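Local structure of Exo-1,5-alpha-L-arabinofuranobiosidase (Gibberella zeae, 2YDT) at residues V28-P33 / A322-L327; M160-K165 / K251-F256; D200-N205 / K255-A260; H262-N267 / S310-W315; M338-G343 / N352-S357. The protein probably acts on arabinan chain ends as an exo-1,5-alpha-L-arabinofuranobiosidase, releasing arabinobiose. All blocks are in the same frame, centred on the assembly; numbering follows the deposited sequence. Where two conformers were deposited one is given.

Contact 1. Residues V28-P33 / A322-L327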
# COMPACT_ATOMS: atom_id res chain seq x y z
N VAL A 28 0.14 -14.12 8.28
CA VAL A 28 -0.18 -13.31 7.12
C VAL A 28 -0.17 -11.85 7.59
O VAL A 28 -0.33 -11.59 8.79
CB VAL A 28 -1.51 -13.68 6.50
CG1 VAL A 28 -1.46 -15.13 5.96
CG2 VAL A 28 -2.72 -13.45 7.50
N LEU A 29 0.03 -10.92 6.65
CA LEU A 29 0.02 -9.49 6.95
C LEU A 29 0.02 -8.79 5.58
O LEU A 29 0.43 -9.38 4.57
CB LEU A 29 1.29 -9.10 7.75
CG LEU A 29 1.26 -7.76 8.47
CD1 LEU A 29 0.29 -7.81 9.70
CD2 LEU A 29 2.66 -7.29 8.88
N TYR A 30 -0.41 -7.52 5.54
CA TYR A 30 -0.10 -6.68 4.36
C TYR A 30 -0.86 -7.10 3.12
O TYR A 30 -0.26 -7.45 2.09
CB TYR A 30 1.43 -6.62 4.11
CG TYR A 30 1.92 -5.29 3.55
CD1 TYR A 30 2.63 -4.39 4.35
CD2 TYR A 30 1.72 -4.97 2.21
CE1 TYR A 30 3.10 -3.20 3.87
CE2 TYR A 30 2.18 -3.76 1.70
CZ TYR A 30 2.89 -2.89 2.52
OH TYR A 30 3.37 -1.68 2.02
N ALA A 31 -2.19 -7.04 3.17
CA ALA A 31 -3.04 -7.42 2.05
C ALA A 31 -3.10 -6.32 1.00
O ALA A 31 -3.19 -5.14 1.34
CB ALA A 31 -4.49 -7.75 2.55
N ARG A 32 -3.11 -6.75 -0.26
CA ARG A 32 -3.22 -5.83 -1.41
C ARG A 32 -4.10 -6.40 -2.49
O ARG A 32 -3.88 -7.56 -2.91
CB ARG A 32 -1.82 -5.51 -1.97
CG ARG A 32 -0.99 -4.62 -1.06
CD ARG A 32 -1.50 -3.21 -0.98
NE ARG A 32 -0.64 -2.30 -0.25
CZ ARG A 32 -0.74 -2.01 1.04
NH1 ARG A 32 -1.60 -2.61 1.83
NH2 ARG A 32 0.03 -1.08 1.54
N PRO A 33 -5.05 -5.58 -3.02
CA PRO A 33 -5.92 -6.01 -4.13
C PRO A 33 -5.62 -5.28 -5.42
O PRO A 33 -4.96 -4.24 -5.42
CB PRO A 33 -7.29 -5.52 -3.67
CG PRO A 33 -7.00 -4.24 -3.02
CD PRO A 33 -5.59 -4.35 -2.41
N ALA A 322 -7.05 -3.44 10.56
CA ALA A 322 -5.88 -4.22 10.17
C ALA A 322 -4.71 -3.29 9.83
O ALA A 322 -4.90 -2.18 9.32
CB ALA A 322 -6.19 -5.15 9.00
N TYR A 323 -3.50 -3.78 10.06
CA TYR A 323 -2.30 -3.11 9.61
C TYR A 323 -2.30 -2.96 8.11
O TYR A 323 -2.56 -3.93 7.36
CB TYR A 323 -1.07 -3.91 10.05
CG TYR A 323 0.26 -3.29 9.70
CD1 TYR A 323 0.72 -2.13 10.33
CD2 TYR A 323 1.11 -3.90 8.76
CE1 TYR A 323 1.97 -1.58 10.02
CE2 TYR A 323 2.35 -3.35 8.44
CZ TYR A 323 2.78 -2.20 9.09
OH TYR A 323 4.00 -1.68 8.82
N THR A 324 -2.05 -1.72 7.67
CA THR A 324 -2.06 -1.34 6.25
C THR A 324 -3.27 -1.93 5.48
O THR A 324 -3.19 -2.37 4.34
CB THR A 324 -0.67 -1.58 5.55
OG1 THR A 324 -0.64 -0.87 4.30
CG2 THR A 324 -0.38 -3.09 5.29
N ARG A 325 -4.43 -1.85 6.11
CA ARG A 325 -5.68 -2.22 5.46
C ARG A 325 -5.80 -1.43 4.17
O ARG A 325 -5.56 -0.20 4.18
CB ARG A 325 -6.85 -2.00 6.44
CG ARG A 325 -8.14 -2.70 6.04
CD ARG A 325 -9.30 -2.39 7.02
NE ARG A 325 -9.60 -0.97 7.02
CZ ARG A 325 -10.64 -0.43 7.63
NH1 ARG A 325 -11.51 -1.21 8.26
NH2 ARG A 325 -10.80 0.90 7.64
N SER A 326 -6.14 -2.11 3.08
CA SER A 326 -6.11 -1.51 1.76
C SER A 326 -7.48 -1.34 1.16
O SER A 326 -8.48 -1.89 1.67
CB SER A 326 -5.21 -2.31 0.81
OG SER A 326 -5.55 -3.65 0.78
N LEU A 327 -7.53 -0.56 0.08
CA LEU A 327 -8.79 -0.18 -0.56
C LEU A 327 -8.72 -0.32 -2.07
O LEU A 327 -7.64 -0.22 -2.69
CB LEU A 327 -9.09 1.29 -0.24
CG LEU A 327 -9.18 1.74 1.21
CD1 LEU A 327 -9.23 3.33 1.33
CD2 LEU A 327 -10.39 1.11 1.90
O HOH W 1 -2.51 -6.60 7.62
O HOH W 2 -3.69 -5.21 5.02
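R32 and A31 meet T324 and S326 in a buried, largely polar contact that joins the innermost strands of the first and last blades of a six-bladed beta-propeller. The two segments run almost the same way, 5° apart, yet side chains and water join them in place of sheet pairing. R32, its CD turned by a bend at chi2 (-70°), grips T324 end-on with its guanidinium. R32 NH2 bonds to T324 OG1 at 2.8 Å, with that oxygen in the guanidinium plane, and R32 NH1 reaches T324 O at 3.0 Å. NH1 also donates to A31 O, which S326 OG meets at 2.8 Å from the opposite face of the carbonyl plane. T324 CG2 makes a CH-pi contact over the Y30 ring, 3.7 Å from its centroid. L29 CD2 packs 3.7 Å from Y323 CD2, and two waters link Y30 N and A31 N to Y323 O. L29 and Y30 line the arabinofuranose pocket, while Y323 OH bonds weakly to the iminosugar. Y30 CE2 lies 3.4 Å above the centre of the R32 guanidinium, which thus sits behind a pocket residue; T324 OG1, T324 O and A31 O would probably offset its buried charge.

Contact 2. Residues M160-K165 / K251-F256. With SO4 (sulfate ion), chain G; SO4 (sulfate ion), chain H.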
# COMPACT_ATOMS: atom_id res chain seq x y z
N MET A 160 2.76 4.08 -9.41
CA MET A 160 1.78 4.93 -10.09
C MET A 160 2.41 5.54 -11.35
O MET A 160 3.54 5.99 -11.34
CB MET A 160 1.34 6.06 -9.16
CG MET A 160 0.16 6.86 -9.71
SD MET A 160 -0.25 8.32 -8.71
CE MET A 160 1.10 9.38 -9.15
N THR A 161 1.64 5.58 -12.43
CA THR A 161 2.06 6.23 -13.67
C THR A 161 1.84 7.74 -13.59
O THR A 161 0.84 8.19 -13.01
CB THR A 161 1.34 5.62 -14.87
OG1 THR A 161 1.77 4.25 -15.06
CG2 THR A 161 1.64 6.39 -16.19
N TYR A 162 2.75 8.51 -14.17
CA TYR A 162 2.55 9.97 -14.38
C TYR A 162 3.12 10.31 -15.73
O TYR A 162 4.33 10.23 -15.92
CB TYR A 162 3.24 10.79 -13.31
CG TYR A 162 3.14 12.29 -13.54
CD1 TYR A 162 1.91 12.94 -13.55
CD2 TYR A 162 4.28 13.05 -13.80
CE1 TYR A 162 1.80 14.31 -13.76
CE2 TYR A 162 4.18 14.41 -13.99
CZ TYR A 162 2.95 15.02 -13.97
OH TYR A 162 2.88 16.40 -14.15
N LYS A 163 2.24 10.66 -16.67
CA LYS A 163 2.66 10.98 -18.04
C LYS A 163 3.49 9.83 -18.61
O LYS A 163 3.02 8.70 -18.68
CB LYS A 163 3.35 12.37 -18.02
CG LYS A 163 2.40 13.48 -17.57
CD LYS A 163 2.99 14.88 -17.76
CE LYS A 163 2.00 16.02 -17.57
NZ LYS A 163 0.55 15.69 -17.84
N GLU A 164 4.71 10.07 -19.01
CA GLU A 164 5.45 9.02 -19.67
C GLU A 164 6.32 8.20 -18.71
O GLU A 164 7.08 7.33 -19.16
CB GLU A 164 6.30 9.62 -20.80
CG GLU A 164 7.64 10.20 -20.34
CD GLU A 164 7.58 11.50 -19.57
OE1 GLU A 164 6.49 12.05 -19.28
OE2 GLU A 164 8.68 11.98 -19.22
N LYS A 165 6.19 8.45 -17.40
CA LYS A 165 7.01 7.76 -16.40
C LYS A 165 6.19 6.84 -15.51
O LYS A 165 5.03 7.12 -15.22
CB LYS A 165 7.74 8.73 -15.49
CG LYS A 165 8.71 9.67 -16.17
CD LYS A 165 9.27 10.66 -15.21
CE LYS A 165 9.96 11.79 -15.92
NZ LYS A 165 10.61 12.75 -15.00
N LYS A 251 0.17 19.10 -8.11
CA LYS A 251 -0.07 18.88 -9.50
C LYS A 251 0.91 17.91 -10.14
O LYS A 251 0.52 17.07 -10.97
CB LYS A 251 -0.02 20.22 -10.24
CG LYS A 251 -1.19 20.43 -11.07
CD LYS A 251 -2.39 20.83 -10.20
CE LYS A 251 -3.27 21.95 -10.82
NZ LYS A 251 -4.76 22.00 -10.35
N ASP A 252 2.16 17.99 -9.70
CA ASP A 252 3.21 17.12 -10.17
C ASP A 252 3.54 16.15 -9.02
O ASP A 252 4.07 16.57 -8.00
CB ASP A 252 4.45 17.93 -10.54
CG ASP A 252 5.54 17.07 -11.18
OD1 ASP A 252 5.60 15.82 -10.97
OD2 ASP A 252 6.41 17.64 -11.90
N PRO A 253 3.21 14.84 -9.20
CA PRO A 253 3.39 13.88 -8.10
C PRO A 253 4.86 13.46 -7.89
O PRO A 253 5.19 12.61 -7.04
CB PRO A 253 2.47 12.73 -8.54
CG PRO A 253 2.60 12.75 -10.00
CD PRO A 253 2.62 14.19 -10.38
N GLN A 254 5.76 14.08 -8.64
CA GLN A 254 7.21 14.00 -8.38
C GLN A 254 7.73 15.05 -7.40
O GLN A 254 8.92 15.05 -7.03
CB GLN A 254 7.99 14.11 -9.69
CG GLN A 254 7.66 13.03 -10.71
CD GLN A 254 8.21 13.36 -12.07
OE1 GLN A 254 9.21 12.77 -12.51
NE2 GLN A 254 7.57 14.33 -12.76
N LYS A 255 6.85 15.98 -7.05
CA LYS A 255 7.21 17.16 -6.28
C LYS A 255 6.39 17.35 -5.03
O LYS A 255 5.97 18.48 -4.70
CB LYS A 255 7.07 18.40 -7.18
CG LYS A 255 7.93 18.37 -8.44
CD LYS A 255 7.85 19.77 -9.15
CE LYS A 255 8.59 19.77 -10.46
NZ LYS A 255 10.04 19.72 -10.22
N PHE A 256 6.18 16.28 -4.28
CA PHE A 256 5.54 16.43 -2.98
C PHE A 256 6.43 17.09 -1.92
O PHE A 256 5.91 17.58 -0.92
CB PHE A 256 4.98 15.09 -2.48
CG PHE A 256 3.80 14.57 -3.30
CD1 PHE A 256 2.61 15.27 -3.33
CD2 PHE A 256 3.90 13.38 -4.04
CE1 PHE A 256 1.51 14.80 -4.06
CE2 PHE A 256 2.84 12.89 -4.75
CZ PHE A 256 1.64 13.60 -4.77
S SO4 G . -1.36 10.38 -16.37
O1 SO4 G . -0.66 9.10 -16.28
O2 SO4 G . -0.41 11.47 -16.31
O3 SO4 G . -2.10 10.46 -17.63
O4 SO4 G . -2.30 10.43 -15.25
S SO4 H . -2.54 4.63 -12.29
O1 SO4 H . -1.13 4.88 -12.31
O2 SO4 H . -2.95 4.25 -10.90
O3 SO4 H . -3.26 5.80 -12.76
O4 SO4 H . -2.90 3.54 -13.19
O HOH W 3 5.32 17.52 -15.12
O HOH W 4 8.29 14.94 -15.52
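Y162 and K165, which flank the turn of a beta-hairpin, pack against D252, P253 and Q254 of a loop in the next propeller blade. A type II' turn from Y162 to K165 links strands 154-162 and 165-172, and a type I turn from D252 to K255 shapes the partner. The apolar part centres on the Y162 ring. P253 CD lies over the middle of one face, 3.5 Å from the centroid and 12° off the normal, a close CH-pi contact; K163 CG from the hairpin itself lies over the centre of the opposite face. M160 adds its methyl, with CE 3.7 Å from P253 CB, the chain bent at its last torsion (chi3 73°).

The polar part is organised by D252. Its OD1 takes the backbone N of Q254, forming an Asx turn, and D252 OD1 also receives Q254 NE2 at 3.1 Å on the syn lone pair. This ties down the amide, whose plane stands 55° from that of the Y162 ring. Water bridges K165 NZ and Q254 NE2, and a second water bonds to Y162 OH. Two sulfates, probably from the crystallisation liquor, accept from T161 N and K163 N. Across the contact, K165 NZ donates to Q254 OE1 at 2.9 Å, in the carbonyl plane and on a lone pair.

Contact 3. Residues D200-N205 / K255-A260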
# COMPACT_ATOMS: atom_id res chain seq x y z
N ASP A 200 10.71 12.74 -1.34
CA ASP A 200 9.30 13.07 -1.37
C ASP A 200 8.82 13.79 -0.09
O ASP A 200 7.88 14.58 -0.16
CB ASP A 200 8.44 11.82 -1.57
CG ASP A 200 8.62 11.19 -2.92
OD1 ASP A 200 8.78 11.92 -3.91
OD2 ASP A 200 8.60 9.92 -2.96
N THR A 201 9.39 13.42 1.05
CA THR A 201 8.98 13.95 2.35
C THR A 201 10.07 13.57 3.34
O THR A 201 10.49 12.42 3.42
CB THR A 201 7.59 13.39 2.81
OG1 THR A 201 6.54 14.15 2.20
CG2 THR A 201 7.42 13.47 4.33
N LYS A 202 10.56 14.57 4.07
CA LYS A 202 11.56 14.36 5.10
C LYS A 202 11.47 15.46 6.13
O LYS A 202 11.00 16.56 5.84
CB LYS A 202 12.97 14.32 4.52
CG LYS A 202 13.42 15.60 3.85
CD LYS A 202 14.69 15.33 3.04
CE LYS A 202 15.17 16.57 2.32
NZ LYS A 202 16.35 16.22 1.49
N TYR A 203 11.91 15.17 7.34
CA TYR A 203 11.78 16.06 8.48
C TYR A 203 13.12 16.29 9.19
O TYR A 203 13.88 15.39 9.38
CB TYR A 203 10.71 15.52 9.44
CG TYR A 203 9.33 15.66 8.87
CD1 TYR A 203 8.63 16.86 8.90
CD2 TYR A 203 8.71 14.60 8.20
CE1 TYR A 203 7.39 16.98 8.35
CE2 TYR A 203 7.48 14.72 7.64
CZ TYR A 203 6.79 15.92 7.71
OH TYR A 203 5.56 16.08 7.12
N ALA A 204 13.37 17.54 9.56
CA ALA A 204 14.60 17.97 10.22
C ALA A 204 14.89 17.28 11.55
O ALA A 204 16.06 17.06 11.90
CB ALA A 204 14.53 19.51 10.44
N ASN A 205 13.84 16.94 12.29
CA ASN A 205 13.99 16.12 13.50
C ASN A 205 14.44 14.72 13.09
O ASN A 205 13.69 13.99 12.41
CB ASN A 205 12.69 16.06 14.30
CG ASN A 205 12.87 15.31 15.63
OD1 ASN A 205 13.45 14.24 15.67
ND2 ASN A 205 12.33 15.87 16.71
N LYS A 255 6.85 15.98 -7.05
CA LYS A 255 7.21 17.16 -6.28
C LYS A 255 6.39 17.35 -5.03
O LYS A 255 5.97 18.48 -4.70
CB LYS A 255 7.07 18.40 -7.18
CG LYS A 255 7.93 18.37 -8.44
CD LYS A 255 7.85 19.77 -9.15
CE LYS A 255 8.59 19.77 -10.46
NZ LYS A 255 10.04 19.72 -10.22
N PHE A 256 6.18 16.28 -4.28
CA PHE A 256 5.54 16.43 -2.98
C PHE A 256 6.43 17.09 -1.92
O PHE A 256 5.91 17.58 -0.92
CB PHE A 256 4.98 15.09 -2.48
CG PHE A 256 3.80 14.57 -3.30
CD1 PHE A 256 2.61 15.27 -3.33
CD2 PHE A 256 3.90 13.38 -4.04
CE1 PHE A 256 1.51 14.80 -4.06
CE2 PHE A 256 2.84 12.89 -4.75
CZ PHE A 256 1.64 13.60 -4.77
N LEU A 257 7.75 17.08 -2.10
CA LEU A 257 8.67 17.47 -1.03
C LEU A 257 8.44 18.91 -0.59
O LEU A 257 8.54 19.22 0.62
CB LEU A 257 10.10 17.29 -1.46
CG LEU A 257 11.15 17.77 -0.45
CD1 LEU A 257 11.10 16.90 0.81
CD2 LEU A 257 12.52 17.72 -1.09
N ASN A 258 8.12 19.79 -1.54
CA ASN A 258 7.96 21.24 -1.25
C ASN A 258 6.56 21.70 -0.91
O ASN A 258 6.31 22.90 -0.77
CB ASN A 258 8.45 22.10 -2.43
CG ASN A 258 7.38 22.25 -3.51
OD1 ASN A 258 7.00 23.38 -3.92
ND2 ASN A 258 6.87 21.16 -3.94
N LYS A 259 5.64 20.76 -0.76
CA LYS A 259 4.25 21.09 -0.53
C LYS A 259 3.96 21.05 0.95
O LYS A 259 4.52 20.24 1.69
CB LYS A 259 3.34 20.12 -1.27
CG LYS A 259 3.61 20.04 -2.79
CD LYS A 259 3.46 21.42 -3.43
CE LYS A 259 3.36 21.33 -4.93
NZ LYS A 259 4.56 20.76 -5.58
N ALA A 260 3.03 21.89 1.37
CA ALA A 260 2.61 21.93 2.77
C ALA A 260 2.01 20.58 3.17
O ALA A 260 1.40 19.87 2.36
CB ALA A 260 1.56 23.02 2.97
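D200 O presses against the backbone of L257 without a conventional hydrogen bond: its close partner is L257 CA, a C-H...O contact of 3.1 Å. The CA atoms of D200 and L257 are just 4.5 Å apart, so main chain meets main chain almost directly. That carbonyl is engaged from its own side too, since T201 OG1 donates to D200 O at 2.7 Å from above the carbonyl plane. D200 and T201 both face L183 in a classic beta bulge. L257 has CG anti to the backbone N (chi1 176°), and L257 CD1 packs 3.9 Å from T201 N and 4.0 Å from K202 CG. A type I turn from F256 to K259 shapes the loop, and K259 NZ returns to K255 O at 2.8 Å. Away from the interface, the D200 carboxylate bonds to H185 and the F256 ring stacks on Y225. The contact therefore fastens strand 198-201, an outermost strand of its propeller blade, to the loop between strands 245-250 and 262-263 of the following blade.

Contact 4. Residues H262-N267 / S310-W315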
# COMPACT_ATOMS: atom_id res chain seq x y z
N HIS A 262 -0.53 18.25 5.82
CA HIS A 262 -1.84 18.34 6.47
C HIS A 262 -2.13 17.09 7.26
O HIS A 262 -2.09 16.01 6.70
CB HIS A 262 -2.94 18.53 5.47
CG HIS A 262 -2.75 19.70 4.56
ND1 HIS A 262 -3.06 20.99 4.95
CD2 HIS A 262 -2.25 19.79 3.30
CE1 HIS A 262 -2.78 21.82 3.96
NE2 HIS A 262 -2.28 21.12 2.96
N GLN A 263 -2.48 17.22 8.54
CA GLN A 263 -3.00 16.10 9.30
C GLN A 263 -4.44 15.82 8.93
O GLN A 263 -5.22 16.76 8.73
CB GLN A 263 -2.97 16.43 10.82
CG GLN A 263 -3.31 15.24 11.67
CD GLN A 263 -3.25 15.58 13.16
OE1 GLN A 263 -2.93 16.74 13.53
NE2 GLN A 263 -3.49 14.58 14.00
N ILE A 264 -4.82 14.54 8.87
CA ILE A 264 -6.22 14.18 8.72
C ILE A 264 -6.87 14.20 10.09
O ILE A 264 -6.47 13.47 10.98
CB ILE A 264 -6.47 12.78 8.11
CG1 ILE A 264 -5.95 12.74 6.70
CG2 ILE A 264 -8.01 12.46 8.12
CD1 ILE A 264 -6.24 11.40 5.93
N VAL A 265 -7.88 15.06 10.26
CA VAL A 265 -8.70 15.11 11.49
C VAL A 265 -10.14 15.18 11.01
O VAL A 265 -10.47 16.07 10.23
CB VAL A 265 -8.35 16.34 12.36
CG1 VAL A 265 -9.20 16.36 13.67
CG2 VAL A 265 -6.87 16.39 12.76
N SER A 266 -11.00 14.24 11.41
CA SER A 266 -12.39 14.26 10.95
C SER A 266 -13.16 15.34 11.74
O SER A 266 -12.65 15.85 12.73
CB SER A 266 -13.09 12.89 11.05
OG SER A 266 -13.18 12.45 12.38
N ASN A 267 -14.38 15.61 11.27
CA ASN A 267 -15.24 16.67 11.85
C ASN A 267 -15.51 16.47 13.36
O ASN A 267 -15.62 17.45 14.12
CB ASN A 267 -16.55 16.80 11.05
CG ASN A 267 -17.37 15.53 11.08
OD1 ASN A 267 -16.94 14.50 10.60
ND2 ASN A 267 -18.59 15.61 11.67
N SER A 310 -10.54 20.90 6.24
CA SER A 310 -11.75 21.01 7.08
C SER A 310 -12.87 20.05 6.72
O SER A 310 -13.89 20.05 7.41
CB SER A 310 -12.31 22.45 7.02
OG SER A 310 -12.82 22.74 5.73
N ALA A 311 -12.70 19.23 5.68
CA ALA A 311 -13.80 18.50 5.11
C ALA A 311 -13.69 16.95 5.25
O ALA A 311 -14.38 16.24 4.55
CB ALA A 311 -13.98 18.92 3.63
N TRP A 312 -12.87 16.45 6.16
CA TRP A 312 -12.77 14.98 6.35
C TRP A 312 -13.93 14.50 7.22
O TRP A 312 -14.21 15.10 8.27
CB TRP A 312 -11.45 14.56 6.97
CG TRP A 312 -10.30 14.77 6.04
CD1 TRP A 312 -9.49 15.89 5.94
CD2 TRP A 312 -9.83 13.85 5.04
NE1 TRP A 312 -8.54 15.71 4.95
CE2 TRP A 312 -8.74 14.48 4.37
CE3 TRP A 312 -10.23 12.58 4.62
CZ2 TRP A 312 -8.02 13.84 3.32
CZ3 TRP A 312 -9.51 11.96 3.57
CH2 TRP A 312 -8.43 12.59 2.95
N LYS A 313 -14.56 13.42 6.78
CA LYS A 313 -15.66 12.78 7.53
C LYS A 313 -15.28 11.33 7.83
O LYS A 313 -14.41 10.76 7.16
CB LYS A 313 -16.97 12.83 6.74
CG LYS A 313 -17.34 14.20 6.09
CD LYS A 313 -17.41 15.34 7.05
CE LYS A 313 -17.98 16.61 6.41
NZ LYS A 313 -17.60 17.83 7.23
N LYS A 314 -15.92 10.74 8.83
CA LYS A 314 -15.60 9.39 9.27
C LYS A 314 -16.86 8.52 9.23
O LYS A 314 -17.93 8.98 9.66
CB LYS A 314 -15.05 9.47 10.67
CG LYS A 314 -14.97 8.14 11.46
CD LYS A 314 -14.45 8.37 12.86
CE LYS A 314 -15.59 8.70 13.82
NZ LYS A 314 -15.22 8.43 15.22
N TRP A 315 -16.73 7.27 8.78
CA TRP A 315 -17.86 6.33 8.62
C TRP A 315 -17.50 4.91 9.02
O TRP A 315 -16.44 4.39 8.62
CB TRP A 315 -18.40 6.29 7.18
CG TRP A 315 -18.48 7.63 6.49
CD1 TRP A 315 -17.53 8.19 5.70
CD2 TRP A 315 -19.55 8.59 6.56
NE1 TRP A 315 -17.93 9.43 5.25
CE2 TRP A 315 -19.17 9.69 5.77
CE3 TRP A 315 -20.79 8.61 7.19
CZ2 TRP A 315 -19.98 10.82 5.60
CZ3 TRP A 315 -21.60 9.72 7.02
CH2 TRP A 315 -21.20 10.80 6.24
O HOH W 5 -11.70 17.87 8.52
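I264 lies across one face of the W312 indole, the two side chains crossing at about a right angle, where neighbouring blades of the propeller meet near their outer strands, 262-263 and 313-315. I264 CG2 sits over the face near W312 CD2, at 3.8 Å, as apolar packing, while I264 CD1 makes a CH-pi contact 3.9 Å from the centroid of the W312 six-membered ring, 12° off its normal. Both branches of the isoleucine are thus used. The indole also touches I290 and V292 of strand 289-293, and its NE1 bonds to Y247 OH.

Beyond the tryptophan the backbones converge. W312 O takes a weak hydrogen bond from N267 N at 3.0 Å and a C-H...O contact from S266 CA at 3.3 Å. K313 crosses N267 at about a right angle, its CD against N267 OD1, and K314 CB packs on S266. K314 continues to T270 OG1 and to a salt bridge with D268, its side chain about 5 Å from the manganese ion held by E299 and D316. A water ties the two main chains together, accepting from W312 N at 3.0 Å and donating to V265 O at 2.8 Å.

Contact 5. Residues M338-G343 / N352-S357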
# COMPACT_ATOMS: atom_id res chain seq x y z
N MET A 338 -13.98 -1.90 -2.11
CA MET A 338 -13.46 -3.08 -1.39
C MET A 338 -12.48 -2.62 -0.32
O MET A 338 -11.66 -1.71 -0.57
CB MET A 338 -12.77 -4.05 -2.37
CG MET A 338 -12.00 -5.16 -1.68
SD MET A 338 -11.29 -6.35 -2.89
CE MET A 338 -12.68 -7.32 -3.00
N ILE A 339 -12.57 -3.24 0.86
CA ILE A 339 -11.71 -2.99 1.99
C ILE A 339 -11.11 -4.35 2.36
O ILE A 339 -11.85 -5.32 2.62
CB ILE A 339 -12.48 -2.40 3.21
CG1 ILE A 339 -13.39 -1.26 2.73
CG2 ILE A 339 -11.50 -1.99 4.31
CD1 ILE A 339 -14.37 -0.75 3.79
N MET A 340 -9.76 -4.47 2.32
CA MET A 340 -9.07 -5.76 2.40
C MET A 340 -8.00 -5.68 3.46
O MET A 340 -7.26 -4.69 3.54
CB MET A 340 -8.40 -6.10 1.06
CG MET A 340 -7.81 -7.51 0.96
SD MET A 340 -6.76 -7.59 -0.52
CE MET A 340 -6.32 -9.32 -0.51
N GLY A 341 -7.91 -6.70 4.31
CA GLY A 341 -6.91 -6.74 5.35
C GLY A 341 -6.37 -8.11 5.63
O GLY A 341 -6.97 -9.14 5.24
N ALA A 342 -5.19 -8.12 6.28
CA ALA A 342 -4.55 -9.37 6.67
C ALA A 342 -4.13 -9.33 8.13
O ALA A 342 -3.14 -9.94 8.53
CB ALA A 342 -3.40 -9.76 5.72
N GLY A 343 -4.91 -8.66 8.96
CA GLY A 343 -4.70 -8.76 10.38
C GLY A 343 -3.70 -7.76 10.93
O GLY A 343 -3.37 -6.74 10.28
N ASN A 352 -4.53 -14.02 12.68
CA ASN A 352 -4.67 -13.25 11.41
C ASN A 352 -5.19 -14.13 10.29
O ASN A 352 -4.78 -15.30 10.12
CB ASN A 352 -3.37 -12.61 10.92
CG ASN A 352 -2.89 -11.45 11.75
OD1 ASN A 352 -3.54 -11.00 12.74
ND2 ASN A 352 -1.71 -10.92 11.36
N THR A 353 -6.09 -13.56 9.49
CA THR A 353 -6.53 -14.16 8.24
C THR A 353 -6.56 -13.02 7.21
O THR A 353 -6.59 -11.84 7.59
CB THR A 353 -7.94 -14.76 8.33
OG1 THR A 353 -8.88 -13.69 8.62
CG2 THR A 353 -7.99 -15.87 9.44
N VAL A 354 -6.58 -13.41 5.96
CA VAL A 354 -6.79 -12.45 4.83
C VAL A 354 -8.30 -12.43 4.54
O VAL A 354 -8.90 -13.46 4.31
CB VAL A 354 -5.99 -12.85 3.56
CG1 VAL A 354 -6.11 -11.71 2.50
CG2 VAL A 354 -4.51 -13.18 3.93
N SER A 355 -8.90 -11.24 4.55
CA SER A 355 -10.32 -11.17 4.27
C SER A 355 -10.67 -9.83 3.62
O SER A 355 -9.84 -8.94 3.55
CB SER A 355 -11.12 -11.31 5.56
OG SER A 355 -10.97 -10.19 6.43
N ALA A 356 -11.92 -9.70 3.15
CA ALA A 356 -12.34 -8.43 2.52
C ALA A 356 -13.84 -8.25 2.68
O ALA A 356 -14.57 -9.22 2.90
CB ALA A 356 -11.97 -8.39 1.05
N SER A 357 -14.25 -7.00 2.54
CA SER A 357 -15.66 -6.63 2.41
C SER A 357 -15.80 -5.71 1.19
O SER A 357 -14.87 -4.99 0.85
CB SER A 357 -16.10 -5.85 3.65
OG SER A 357 -16.02 -6.61 4.84
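M340 and A356 direct their side chains to the same face of a two-stranded antiparallel pairing, their CB atoms 4.2 Å apart in a non-hydrogen-bonded pair. M340 has CG anti to the backbone N (chi1 -172°) and the chain extended beyond it, and its terminal CE comes to rest 3.8 Å from V354 CG1, the two side chains meeting at a slant. The other methyl of V354, CG2, packs 4.0 Å from A342 CB. I339, S355 and S357 occupy the opposite face, where both serine hydroxyls bond to Q319. Four nearly straight backbone bonds hold the strands, two joining I339 to S357 and two joining G341 to S355. Past the strand ends, N352 CG approaches G343 CA at 3.5 Å, a closeness that glycine permits; N352 ND2 bonds to V28 O and I344 O. Strands 336-341 and 354-360 form the middle of the last blade, whose outermost strand, 11-17, comes from the N-terminus: the "velcro" closure of a beta-propeller.

In the fold
Blade joins and a blade interior are compared in this propeller. Contacts 1 and 5 form one buried unit: strands 326-330 and 336-341 are neighbours in the last blade, and S326 N bonds to M340 O. Contact 5 is sheet pairing inside that blade, whereas contact 1 crosses to the first blade through arginine and water. The other three cross between blades, farther from the centre. Contacts 2 and 3 share K255 and F256, one loop meeting two parts of the preceding blade, the former at the surface through a tyrosine and lysine, the latter buried and mainly through backbone. Contact 4, partly buried, relies on indole packing. All three nest within the chain closed by contact 1.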